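Local coordinates for DnaJ homolog subfamily C member 10 (Mus musculus, PDB 3APQ), which reduces disulfide bonds in the endoplasmic reticulum, serving both the correct folding of proteins and the degradation of misfolded ones, at residues E98-F107 with I149-L160; L132-V143 with R188-A197. All coordinates share one frame; numbering follows the deposited sequence. Where two conformers were deposited one is given.

Contact 1. Residues E98-F107 with I149-L160; sequences EIITLERREF and IGAVNCGDDRML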
loop_
_atom_site.group_PDB
_atom_site.type_symbol
_atom_site.label_atom_id
_atom_site.label_comp_id
_atom_site.label_asym_id
_atom_site.label_seq_id
_atom_site.Cartn_x
_atom_site.Cartn_y
_atom_site.Cartn_z
ATOM N N GLU A 98 0.994 -13.237 -0.700
ATOM C CA GLU A 98 -0.386 -13.618 -0.264
ATOM C C GLU A 98 -1.337 -12.491 0.056
ATOM O O GLU A 98 -2.557 -12.706 0.231
ATOM C CB GLU A 98 -0.310 -14.515 0.976
ATOM C CG GLU A 98 0.507 -15.826 0.769
ATOM C CD GLU A 98 2.002 -15.626 0.876
ATOM O OE1 GLU A 98 2.450 -14.511 1.256
ATOM O OE2 GLU A 98 2.723 -16.599 0.587
ATOM N N ILE A 99 -0.779 -11.297 0.107
ATOM C CA ILE A 99 -1.509 -10.093 0.428
ATOM C C ILE A 99 -1.530 -9.107 -0.741
ATOM O O ILE A 99 -0.503 -8.813 -1.283
ATOM C CB ILE A 99 -0.911 -9.416 1.669
ATOM C CG1 ILE A 99 -1.153 -10.261 2.900
ATOM C CG2 ILE A 99 -1.419 -8.068 1.881
ATOM C CD1 ILE A 99 -0.224 -9.964 3.983
ATOM N N ILE A 100 -2.714 -8.649 -1.116
ATOM C CA ILE A 100 -2.710 -7.668 -2.203
ATOM C C ILE A 100 -2.875 -6.261 -1.609
ATOM O O ILE A 100 -3.808 -6.018 -0.846
ATOM C CB ILE A 100 -3.895 -7.941 -3.200
ATOM C CG1 ILE A 100 -3.932 -9.391 -3.755
ATOM C CG2 ILE A 100 -3.953 -6.879 -4.316
ATOM C CD1 ILE A 100 -2.609 -9.961 -4.183
ATOM N N THR A 101 -1.952 -5.338 -1.929
ATOM C CA THR A 101 -2.091 -3.959 -1.448
ATOM C C THR A 101 -2.885 -3.200 -2.488
ATOM O O THR A 101 -2.485 -3.135 -3.663
ATOM C CB THR A 101 -0.723 -3.323 -1.245
ATOM O OG1 THR A 101 -0.076 -4.039 -0.202
ATOM C CG2 THR A 101 -0.834 -1.844 -0.837
ATOM N N LEU A 102 -4.036 -2.688 -2.062
ATOM C CA LEU A 102 -5.046 -2.171 -3.000
ATOM C C LEU A 102 -4.994 -0.659 -2.938
ATOM O O LEU A 102 -5.058 -0.081 -1.846
ATOM C CB LEU A 102 -6.452 -2.606 -2.562
ATOM C CG LEU A 102 -6.669 -4.129 -2.610
ATOM C CD1 LEU A 102 -7.866 -4.495 -1.656
ATOM C CD2 LEU A 102 -6.939 -4.534 -4.089
ATOM N N GLU A 103 -4.906 -0.038 -4.109
ATOM C CA GLU A 103 -5.181 1.386 -4.245
ATOM C C GLU A 103 -6.657 1.607 -4.594
ATOM O O GLU A 103 -7.344 0.657 -4.834
ATOM C CB GLU A 103 -4.221 1.995 -5.272
ATOM C CG GLU A 103 -2.760 2.128 -4.645
ATOM C CD GLU A 103 -1.849 0.886 -4.936
ATOM O OE1 GLU A 103 -2.052 0.264 -6.007
ATOM O OE2 GLU A 103 -0.898 0.554 -4.163
ATOM N N ARG A 104 -7.143 2.856 -4.659
ATOM C CA ARG A 104 -8.604 3.102 -4.832
ATOM C C ARG A 104 -9.289 2.309 -5.978
ATOM O O ARG A 104 -10.315 1.647 -5.749
ATOM C CB ARG A 104 -8.874 4.599 -4.968
ATOM C CG ARG A 104 -10.276 4.995 -5.449
ATOM C CD ARG A 104 -11.401 4.772 -4.395
ATOM N NE ARG A 104 -12.685 5.326 -4.888
ATOM C CZ ARG A 104 -13.089 6.608 -4.783
ATOM N NH1 ARG A 104 -12.328 7.520 -4.178
ATOM N NH2 ARG A 104 -14.267 6.990 -5.291
ATOM N N ARG A 105 -8.730 2.331 -7.198
ATOM C CA ARG A 105 -9.432 1.665 -8.344
ATOM C C ARG A 105 -9.592 0.168 -8.069
ATOM O O ARG A 105 -10.668 -0.428 -8.234
ATOM C CB ARG A 105 -8.632 1.877 -9.625
ATOM C CG ARG A 105 -9.267 1.305 -10.881
ATOM C CD ARG A 105 -8.596 1.907 -12.147
ATOM N NE ARG A 105 -8.923 3.340 -12.270
ATOM C CZ ARG A 105 -10.091 3.842 -12.714
ATOM N NH1 ARG A 105 -11.084 3.042 -13.123
ATOM N NH2 ARG A 105 -10.271 5.162 -12.763
ATOM N N GLU A 106 -8.493 -0.431 -7.618
ATOM C CA GLU A 106 -8.471 -1.856 -7.357
ATOM C C GLU A 106 -9.322 -2.198 -6.137
ATOM O O GLU A 106 -9.971 -3.236 -6.132
ATOM C CB GLU A 106 -7.007 -2.281 -7.199
ATOM C CG GLU A 106 -6.258 -2.307 -8.531
ATOM C CD GLU A 106 -5.845 -0.932 -9.064
ATOM O OE1 GLU A 106 -5.713 0.046 -8.255
ATOM O OE2 GLU A 106 -5.692 -0.847 -10.323
ATOM N N PHE A 107 -9.350 -1.325 -5.126
ATOM C CA PHE A 107 -10.213 -1.562 -3.965
ATOM C C PHE A 107 -11.689 -1.595 -4.390
ATOM O O PHE A 107 -12.410 -2.520 -4.049
ATOM C CB PHE A 107 -10.048 -0.500 -2.885
ATOM C CG PHE A 107 -10.961 -0.731 -1.701
ATOM C CD1 PHE A 107 -10.532 -1.497 -0.632
ATOM C CD2 PHE A 107 -12.258 -0.224 -1.691
ATOM C CE1 PHE A 107 -11.420 -1.765 0.441
ATOM C CE2 PHE A 107 -13.125 -0.471 -0.642
ATOM C CZ PHE A 107 -12.696 -1.231 0.417
ATOM N N ILE A 149 -7.108 -11.668 0.496
ATOM C CA ILE A 149 -6.600 -10.919 1.615
ATOM C C ILE A 149 -5.948 -9.651 1.057
ATOM O O ILE A 149 -5.067 -9.700 0.169
ATOM C CB ILE A 149 -5.547 -11.734 2.464
ATOM C CG1 ILE A 149 -6.103 -13.096 2.949
ATOM C CG2 ILE A 149 -4.874 -10.817 3.540
ATOM C CD1 ILE A 149 -7.416 -13.027 3.711
ATOM N N GLY A 150 -6.399 -8.519 1.608
ATOM C CA GLY A 150 -5.970 -7.170 1.140
ATOM C C GLY A 150 -5.375 -6.298 2.234
ATOM O O GLY A 150 -5.464 -6.608 3.437
ATOM N N ALA A 151 -4.759 -5.210 1.803
ATOM C CA ALA A 151 -4.237 -4.203 2.704
ATOM C C ALA A 151 -4.451 -2.883 2.021
ATOM O O ALA A 151 -4.322 -2.792 0.784
ATOM C CB ALA A 151 -2.722 -4.453 2.954
ATOM N N VAL A 152 -4.820 -1.860 2.792
ATOM C CA VAL A 152 -4.950 -0.497 2.259
ATOM C C VAL A 152 -4.092 0.456 3.104
ATOM O O VAL A 152 -4.234 0.521 4.325
ATOM C CB VAL A 152 -6.397 -0.004 2.228
ATOM C CG1 VAL A 152 -6.434 1.510 1.971
ATOM C CG2 VAL A 152 -7.234 -0.705 1.151
ATOM N N ASN A 153 -3.199 1.192 2.441
ATOM C CA ASN A 153 -2.377 2.174 3.108
ATOM C C ASN A 153 -3.152 3.486 3.111
ATOM O O ASN A 153 -3.171 4.251 2.104
ATOM C CB ASN A 153 -1.037 2.342 2.374
ATOM C CG ASN A 153 -0.140 3.399 3.015
ATOM O OD1 ASN A 153 -0.485 4.007 4.027
ATOM N ND2 ASN A 153 1.024 3.635 2.398
ATOM N N CYS A 154 -3.765 3.759 4.252
ATOM C CA CYS A 154 -4.469 5.023 4.445
ATOM C C CYS A 154 -3.576 6.243 4.392
ATOM O O CYS A 154 -4.094 7.331 4.145
ATOM C CB CYS A 154 -5.290 5.048 5.727
ATOM S SG CYS A 154 -6.487 3.713 5.757
ATOM N N GLY A 155 -2.272 6.090 4.600
ATOM C CA GLY A 155 -1.360 7.240 4.391
ATOM C C GLY A 155 -1.368 7.742 2.982
ATOM O O GLY A 155 -1.274 8.963 2.721
ATOM N N ASP A 156 -1.504 6.829 2.042
ATOM C CA ASP A 156 -1.572 7.197 0.633
ATOM C C ASP A 156 -2.951 7.613 0.101
ATOM O O ASP A 156 -3.022 8.228 -0.963
ATOM C CB ASP A 156 -0.986 6.074 -0.218
ATOM C CG ASP A 156 0.557 6.097 -0.253
ATOM O OD1 ASP A 156 1.206 7.026 0.292
ATOM O OD2 ASP A 156 1.112 5.164 -0.836
ATOM N N ASP A 157 -4.047 7.275 0.805
ATOM C CA ASP A 157 -5.385 7.739 0.405
ATOM C C ASP A 157 -6.335 7.906 1.581
ATOM O O ASP A 157 -7.124 7.008 1.902
ATOM C CB ASP A 157 -5.980 6.766 -0.589
ATOM C CG ASP A 157 -7.194 7.343 -1.345
ATOM O OD1 ASP A 157 -7.837 8.300 -0.868
ATOM O OD2 ASP A 157 -7.524 6.793 -2.395
ATOM N N ARG A 158 -6.275 9.074 2.205
ATOM C CA ARG A 158 -7.000 9.299 3.452
ATOM C C ARG A 158 -8.477 9.266 3.210
ATOM O O ARG A 158 -9.237 8.789 4.050
ATOM C CB ARG A 158 -6.611 10.645 4.073
ATOM C CG ARG A 158 -5.151 10.658 4.495
ATOM C CD ARG A 158 -4.911 9.857 5.730
ATOM N NE ARG A 158 -3.487 9.853 6.114
ATOM C CZ ARG A 158 -2.974 9.083 7.065
ATOM N NH1 ARG A 158 -3.746 8.241 7.732
ATOM N NH2 ARG A 158 -1.673 9.134 7.335
ATOM N N MET A 159 -8.865 9.773 2.048
ATOM C CA MET A 159 -10.278 9.918 1.785
ATOM C C MET A 159 -10.937 8.546 1.537
ATOM O O MET A 159 -12.062 8.318 2.036
ATOM C CB MET A 159 -10.501 11.008 0.744
ATOM C CG MET A 159 -10.068 12.391 1.309
ATOM S SD MET A 159 -11.172 13.052 2.597
ATOM C CE MET A 159 -10.291 12.672 4.123
ATOM N N LEU A 160 -10.211 7.631 0.895
ATOM C CA LEU A 160 -10.678 6.256 0.757
ATOM C C LEU A 160 -10.982 5.700 2.147
ATOM O O LEU A 160 -12.097 5.250 2.405
ATOM C CB LEU A 160 -9.630 5.399 0.017
ATOM C CG LEU A 160 -9.952 3.887 -0.118
ATOM C CD1 LEU A 160 -11.333 3.611 -0.771
ATOM C CD2 LEU A 160 -8.804 3.214 -0.872
HETATM O O HOH W 1 -4.865 -11.995 -1.253
HETATM O O HOH W 2 -3.194 1.344 -0.553
HETATM O O HOH W 3 -5.697 5.025 -3.699
HETATM O O HOH W 4 -9.797 7.676 -3.545
#

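Contact 2. Residues L132-V143 with R188-A197; sequences LAPTWREFAKEV and RSKESLVAFA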
loop_
_atom_site.group_PDB
_atom_site.type_symbol
_atom_site.label_atom_id
_atom_site.label_comp_id
_atom_site.label_asym_id
_atom_site.label_seq_id
_atom_site.Cartn_x
_atom_site.Cartn_y
_atom_site.Cartn_z
ATOM N N LEU A 132 0.634 -5.884 14.380
ATOM C CA LEU A 132 -0.247 -6.801 13.651
ATOM C C LEU A 132 0.408 -7.372 12.353
ATOM O O LEU A 132 0.166 -8.511 11.974
ATOM C CB LEU A 132 -1.562 -6.097 13.329
ATOM C CG LEU A 132 -2.455 -6.841 12.354
ATOM C CD1 LEU A 132 -2.971 -8.171 12.978
ATOM C CD2 LEU A 132 -3.663 -5.952 11.924
ATOM N N ALA A 133 1.255 -6.590 11.710
ATOM C CA ALA A 133 1.876 -7.015 10.440
ATOM C C ALA A 133 2.369 -8.471 10.339
ATOM O O ALA A 133 2.004 -9.167 9.410
ATOM C CB ALA A 133 2.934 -6.032 9.989
ATOM N N PRO A 134 3.208 -8.952 11.290
ATOM C CA PRO A 134 3.676 -10.316 11.088
ATOM C C PRO A 134 2.543 -11.329 11.138
ATOM O O PRO A 134 2.608 -12.318 10.422
ATOM C CB PRO A 134 4.648 -10.534 12.266
ATOM C CG PRO A 134 5.189 -9.181 12.496
ATOM C CD PRO A 134 3.964 -8.292 12.380
ATOM N N THR A 135 1.560 -11.116 12.006
ATOM C CA THR A 135 0.397 -12.008 12.109
ATOM C C THR A 135 -0.475 -11.930 10.871
ATOM O O THR A 135 -0.914 -12.972 10.389
ATOM C CB THR A 135 -0.465 -11.630 13.302
ATOM O OG1 THR A 135 0.342 -11.642 14.473
ATOM C CG2 THR A 135 -1.671 -12.597 13.508
ATOM N N TRP A 136 -0.702 -10.716 10.326
ATOM C CA TRP A 136 -1.472 -10.602 9.106
ATOM C C TRP A 136 -0.775 -11.446 8.000
ATOM O O TRP A 136 -1.436 -12.107 7.211
ATOM C CB TRP A 136 -1.561 -9.129 8.706
ATOM C CG TRP A 136 -2.552 -8.830 7.617
ATOM C CD1 TRP A 136 -2.285 -8.403 6.348
ATOM C CD2 TRP A 136 -3.982 -9.012 7.695
ATOM N NE1 TRP A 136 -3.475 -8.245 5.642
ATOM C CE2 TRP A 136 -4.520 -8.626 6.446
ATOM C CE3 TRP A 136 -4.850 -9.432 8.721
ATOM C CZ2 TRP A 136 -5.912 -8.656 6.173
ATOM C CZ3 TRP A 136 -6.240 -9.483 8.453
ATOM C CH2 TRP A 136 -6.746 -9.090 7.205
ATOM N N ARG A 137 0.549 -11.376 7.911
ATOM C CA ARG A 137 1.294 -12.152 6.913
ATOM C C ARG A 137 1.146 -13.672 7.137
ATOM O O ARG A 137 0.950 -14.417 6.185
ATOM C CB ARG A 137 2.788 -11.842 6.996
ATOM C CG ARG A 137 3.159 -10.412 6.588
ATOM C CD ARG A 137 4.647 -10.197 6.856
ATOM N NE ARG A 137 4.946 -8.826 6.456
ATOM C CZ ARG A 137 5.376 -7.884 7.281
ATOM N NH1 ARG A 137 5.703 -8.197 8.553
ATOM N NH2 ARG A 137 5.529 -6.638 6.812
ATOM N N GLU A 138 1.239 -14.115 8.407
ATOM C CA GLU A 138 1.129 -15.546 8.731
ATOM C C GLU A 138 -0.300 -16.038 8.435
ATOM O O GLU A 138 -0.507 -17.139 7.871
ATOM C CB GLU A 138 1.511 -15.813 10.215
ATOM C CG GLU A 138 1.329 -17.308 10.622
ATOM C CD GLU A 138 1.587 -17.599 12.127
ATOM O OE1 GLU A 138 1.301 -16.712 12.989
ATOM O OE2 GLU A 138 2.033 -18.737 12.424
ATOM N N PHE A 139 -1.275 -15.204 8.791
ATOM C CA PHE A 139 -2.679 -15.519 8.523
ATOM C C PHE A 139 -2.916 -15.647 7.003
ATOM O O PHE A 139 -3.578 -16.602 6.529
ATOM C CB PHE A 139 -3.538 -14.402 9.148
ATOM C CG PHE A 139 -4.892 -14.257 8.543
ATOM C CD1 PHE A 139 -5.856 -15.229 8.733
ATOM C CD2 PHE A 139 -5.210 -13.146 7.789
ATOM C CE1 PHE A 139 -7.125 -15.081 8.172
ATOM C CE2 PHE A 139 -6.451 -13.014 7.205
ATOM C CZ PHE A 139 -7.419 -14.001 7.409
ATOM N N ALA A 140 -2.403 -14.673 6.240
ATOM C CA ALA A 140 -2.601 -14.679 4.780
ATOM C C ALA A 140 -2.032 -15.946 4.132
ATOM O O ALA A 140 -2.626 -16.507 3.198
ATOM C CB ALA A 140 -2.011 -13.373 4.093
ATOM N N LYS A 141 -0.931 -16.459 4.658
ATOM C CA LYS A 141 -0.414 -17.734 4.154
ATOM C C LYS A 141 -1.323 -18.879 4.493
ATOM O O LYS A 141 -1.508 -19.793 3.685
ATOM C CB LYS A 141 0.935 -18.037 4.759
ATOM C CG LYS A 141 1.977 -17.015 4.350
ATOM C CD LYS A 141 3.002 -17.058 5.384
ATOM C CE LYS A 141 4.263 -17.506 4.823
ATOM N NZ LYS A 141 4.925 -16.221 4.633
ATOM N N GLU A 142 -1.875 -18.836 5.697
ATOM C CA GLU A 142 -2.680 -19.981 6.153
ATOM C C GLU A 142 -3.966 -20.150 5.356
ATOM O O GLU A 142 -4.344 -21.273 4.998
ATOM C CB GLU A 142 -2.975 -19.851 7.654
ATOM C CG GLU A 142 -3.884 -20.913 8.155
ATOM C CD GLU A 142 -3.589 -21.324 9.587
ATOM O OE1 GLU A 142 -2.589 -20.842 10.187
ATOM O OE2 GLU A 142 -4.395 -22.108 10.119
ATOM N N VAL A 143 -4.614 -19.032 5.040
ATOM C CA VAL A 143 -5.856 -19.031 4.289
ATOM C C VAL A 143 -5.677 -18.735 2.804
ATOM O O VAL A 143 -6.653 -18.431 2.103
ATOM C CB VAL A 143 -6.897 -18.010 4.887
ATOM C CG1 VAL A 143 -7.301 -18.387 6.318
ATOM C CG2 VAL A 143 -6.397 -16.566 4.802
ATOM N N ARG A 188 -6.864 -10.281 17.493
ATOM C CA ARG A 188 -5.814 -10.138 16.471
ATOM C C ARG A 188 -4.821 -11.284 16.484
ATOM O O ARG A 188 -3.791 -11.199 15.823
ATOM C CB ARG A 188 -5.052 -8.774 16.567
ATOM C CG ARG A 188 -5.909 -7.556 16.228
ATOM C CD ARG A 188 -5.133 -6.229 16.144
ATOM N NE ARG A 188 -6.110 -5.141 16.157
ATOM C CZ ARG A 188 -5.931 -3.920 16.688
ATOM N NH1 ARG A 188 -4.803 -3.605 17.271
ATOM N NH2 ARG A 188 -6.905 -3.020 16.637
ATOM N N SER A 189 -5.119 -12.354 17.208
ATOM C CA SER A 189 -4.267 -13.571 17.083
ATOM C C SER A 189 -4.433 -14.243 15.725
ATOM O O SER A 189 -5.454 -14.064 15.056
ATOM C CB SER A 189 -4.508 -14.558 18.235
ATOM O OG SER A 189 -5.725 -15.218 18.044
ATOM N N LYS A 190 -3.420 -14.986 15.264
ATOM C CA LYS A 190 -3.596 -15.670 13.988
ATOM C C LYS A 190 -4.818 -16.620 14.007
ATOM O O LYS A 190 -5.599 -16.642 13.056
ATOM C CB LYS A 190 -2.350 -16.445 13.558
ATOM C CG LYS A 190 -2.598 -17.210 12.239
ATOM C CD LYS A 190 -1.556 -18.267 11.986
ATOM C CE LYS A 190 -1.339 -19.147 13.220
ATOM N NZ LYS A 190 -2.474 -20.128 13.427
ATOM N N GLU A 191 -5.014 -17.336 15.117
ATOM C CA GLU A 191 -6.143 -18.294 15.170
ATOM C C GLU A 191 -7.501 -17.558 15.149
ATOM O O GLU A 191 -8.445 -17.997 14.471
ATOM C CB GLU A 191 -5.980 -19.327 16.293
ATOM C CG GLU A 191 -4.557 -19.949 16.303
ATOM C CD GLU A 191 -3.499 -19.192 17.216
ATOM O OE1 GLU A 191 -3.254 -17.907 17.189
ATOM O OE2 GLU A 191 -2.874 -19.959 17.993
ATOM N N SER A 192 -7.574 -16.411 15.818
ATOM C CA SER A 192 -8.787 -15.579 15.777
ATOM C C SER A 192 -9.112 -15.060 14.375
ATOM O O SER A 192 -10.265 -15.049 13.967
ATOM C CB SER A 192 -8.667 -14.386 16.736
ATOM O OG SER A 192 -9.714 -13.432 16.536
ATOM N N LEU A 193 -8.088 -14.596 13.654
ATOM C CA LEU A 193 -8.263 -14.110 12.264
ATOM C C LEU A 193 -8.746 -15.240 11.374
ATOM O O LEU A 193 -9.724 -15.080 10.627
ATOM C CB LEU A 193 -6.948 -13.511 11.748
ATOM C CG LEU A 193 -6.559 -12.190 12.442
ATOM C CD1 LEU A 193 -5.067 -11.813 12.131
ATOM C CD2 LEU A 193 -7.433 -11.001 11.970
ATOM N N VAL A 194 -8.116 -16.405 11.514
ATOM C CA VAL A 194 -8.496 -17.601 10.729
ATOM C C VAL A 194 -9.953 -18.002 10.997
ATOM O O VAL A 194 -10.714 -18.150 10.050
ATOM C CB VAL A 194 -7.591 -18.772 10.979
ATOM C CG1 VAL A 194 -8.155 -20.038 10.302
ATOM C CG2 VAL A 194 -6.143 -18.479 10.445
ATOM N N ALA A 195 -10.340 -18.074 12.285
ATOM C CA ALA A 195 -11.711 -18.470 12.697
ATOM C C ALA A 195 -12.737 -17.460 12.199
ATOM O O ALA A 195 -13.842 -17.809 11.778
ATOM C CB ALA A 195 -11.795 -18.592 14.190
ATOM N N PHE A 196 -12.356 -16.199 12.202
ATOM C CA PHE A 196 -13.249 -15.177 11.676
ATOM C C PHE A 196 -13.383 -15.273 10.158
ATOM O O PHE A 196 -14.500 -15.202 9.653
ATOM C CB PHE A 196 -12.775 -13.787 12.088
ATOM C CG PHE A 196 -13.553 -12.652 11.485
ATOM C CD1 PHE A 196 -14.730 -12.192 12.072
ATOM C CD2 PHE A 196 -13.051 -11.980 10.386
ATOM C CE1 PHE A 196 -15.433 -11.097 11.528
ATOM C CE2 PHE A 196 -13.733 -10.869 9.824
ATOM C CZ PHE A 196 -14.907 -10.416 10.387
ATOM N N ALA A 197 -12.258 -15.357 9.449
ATOM C CA ALA A 197 -12.282 -15.415 8.004
ATOM C C ALA A 197 -13.048 -16.652 7.548
ATOM O O ALA A 197 -13.881 -16.580 6.626
ATOM C CB ALA A 197 -10.890 -15.431 7.438
HETATM O O HOH W 5 -1.425 -9.811 16.107
#

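Contact 1. Residues E98-F107 with I149-L160
Val152 CG2 and Leu160 CD1 both reach the Phe107 ring obliquely, Val152 CG2 at 3.8 Å from Phe107 CD1 and Leu160 CD1 4.1 Å from Phe107 CD2, while Phe175 meets the same ring edge-to-face. A second flat group, the Arg104 guanidinium, is met at its edge: in its plane, NH1 donates to a water that in turn donates to Asp157 OD2; a second water joins Asp157 OD2 to Arg104 N, and Arg104 NE pairs with Asp108. With Arg104 CG anti to the backbone N (chi1 167°) and the chain bent at chi2, Arg104 CD lies 3.8 Å from Leu160 CD1. Asp157 N-caps helix 158-163: its OD1 accepts from Leu160 N at 3.0 Å, met from above the carboxylate plane. Were Asp157 replaced by an alanine, Leu160 N would probably lose its cap and the two bridging waters their shared acceptor.

Just before these helix starts, strand 100-101 pairs in parallel with strand 148-153 at the edge of the sheet of the first thioredoxin domain, in a fragment that also holds the J domain. Ile100 N donates to Ile149 O (2.9 Å), Ala151 N to Ile100 O, and Leu102 N to Ala151 O (2.9 Å). Gly150 CA adds a C-H···O contact to Ile100 O at 3.2 Å. On the face carrying Thr101 and Ala151, Ala151 CB touches Ile99 CG2. Ile99 CG1 meets Ile149 CG2 at 3.8 Å, the two side chains crossing obliquely; both also touch Trp136 of helix 127-142.

Contact 2. Residues L132-V143 with R188-A197
Phe139 is the knob in a hollow formed by Lys190, Leu193, Val194 and Ala197. Leu193 CB lies over one face of its ring, a CH-pi contact 3.9 Å from the centroid and 22° off the normal, and Val143 CG2 covers the opposite face. Val194 CG2 and Ala197 CB close in at the edge, in the ring plane, the latter 3.8 Å from Phe139 CZ.

Leu193 returns the fit, filling the hollow among Leu132, Thr135, Trp136 and Phe139. Its CD1 presses on Thr135 CG2 (3.7 Å), whereas CD2 comes to the edge of the indole at Trp136 CZ3 (4.0 Å). Leu172 of strand 171-175 touches both Leu193 and Trp136. This knobs-into-holes packing joins helices 132-142 and 190-197, whose axes approach to 9.4 Å and cross at -46°, on one side of the thioredoxin sheet.

Lys190 makes the third knob, among Thr135, Glu138, Phe139 and Glu142. Its chain leaves anti to the backbone N (chi1 177°), then bends at chi3 and chi4, laying CD across the Glu138 carboxylate, doubtfully close, and carrying NZ toward Glu142. There NZ forms a weak salt bridge with Glu142 OE1 at 3.3 Å. At the other end, a water bridges Thr135 OG1 and Arg188 O. Leucine, valine and phenylalanine side chains and the Lys190 methylenes supply most of the fit, while Glu142 and the nearby Glu138 carboxylate, not touching NZ, probably favour a charged lysine.

How the contacts relate
The two contacts, with centres about 18 Å apart, meet along helix 127-142. Ile99 of contact 1 packs against this helix, with CG1 3.4 Å from Ala140 CB and CD1 3.5 Å from Trp136 CD1. Ile149 CG2 lies 3.6 Å from Trp136 CZ2, and Trp136 NE1 makes a weak hydrogen bond to Gly150 O. Trp136 thus links the sheet pairing of 98-107 with 149-160 to the helix pairing of 132-143 with 188-197; the segments of the two contacts alternate along the chain. The redox-active disulfide Cys126-Cys129 sits at the start of helix 127-142, and Leu132 of contact 2 lies near it without touching. Contact 1 holds Cys154 of the second disulfide, with Cys161.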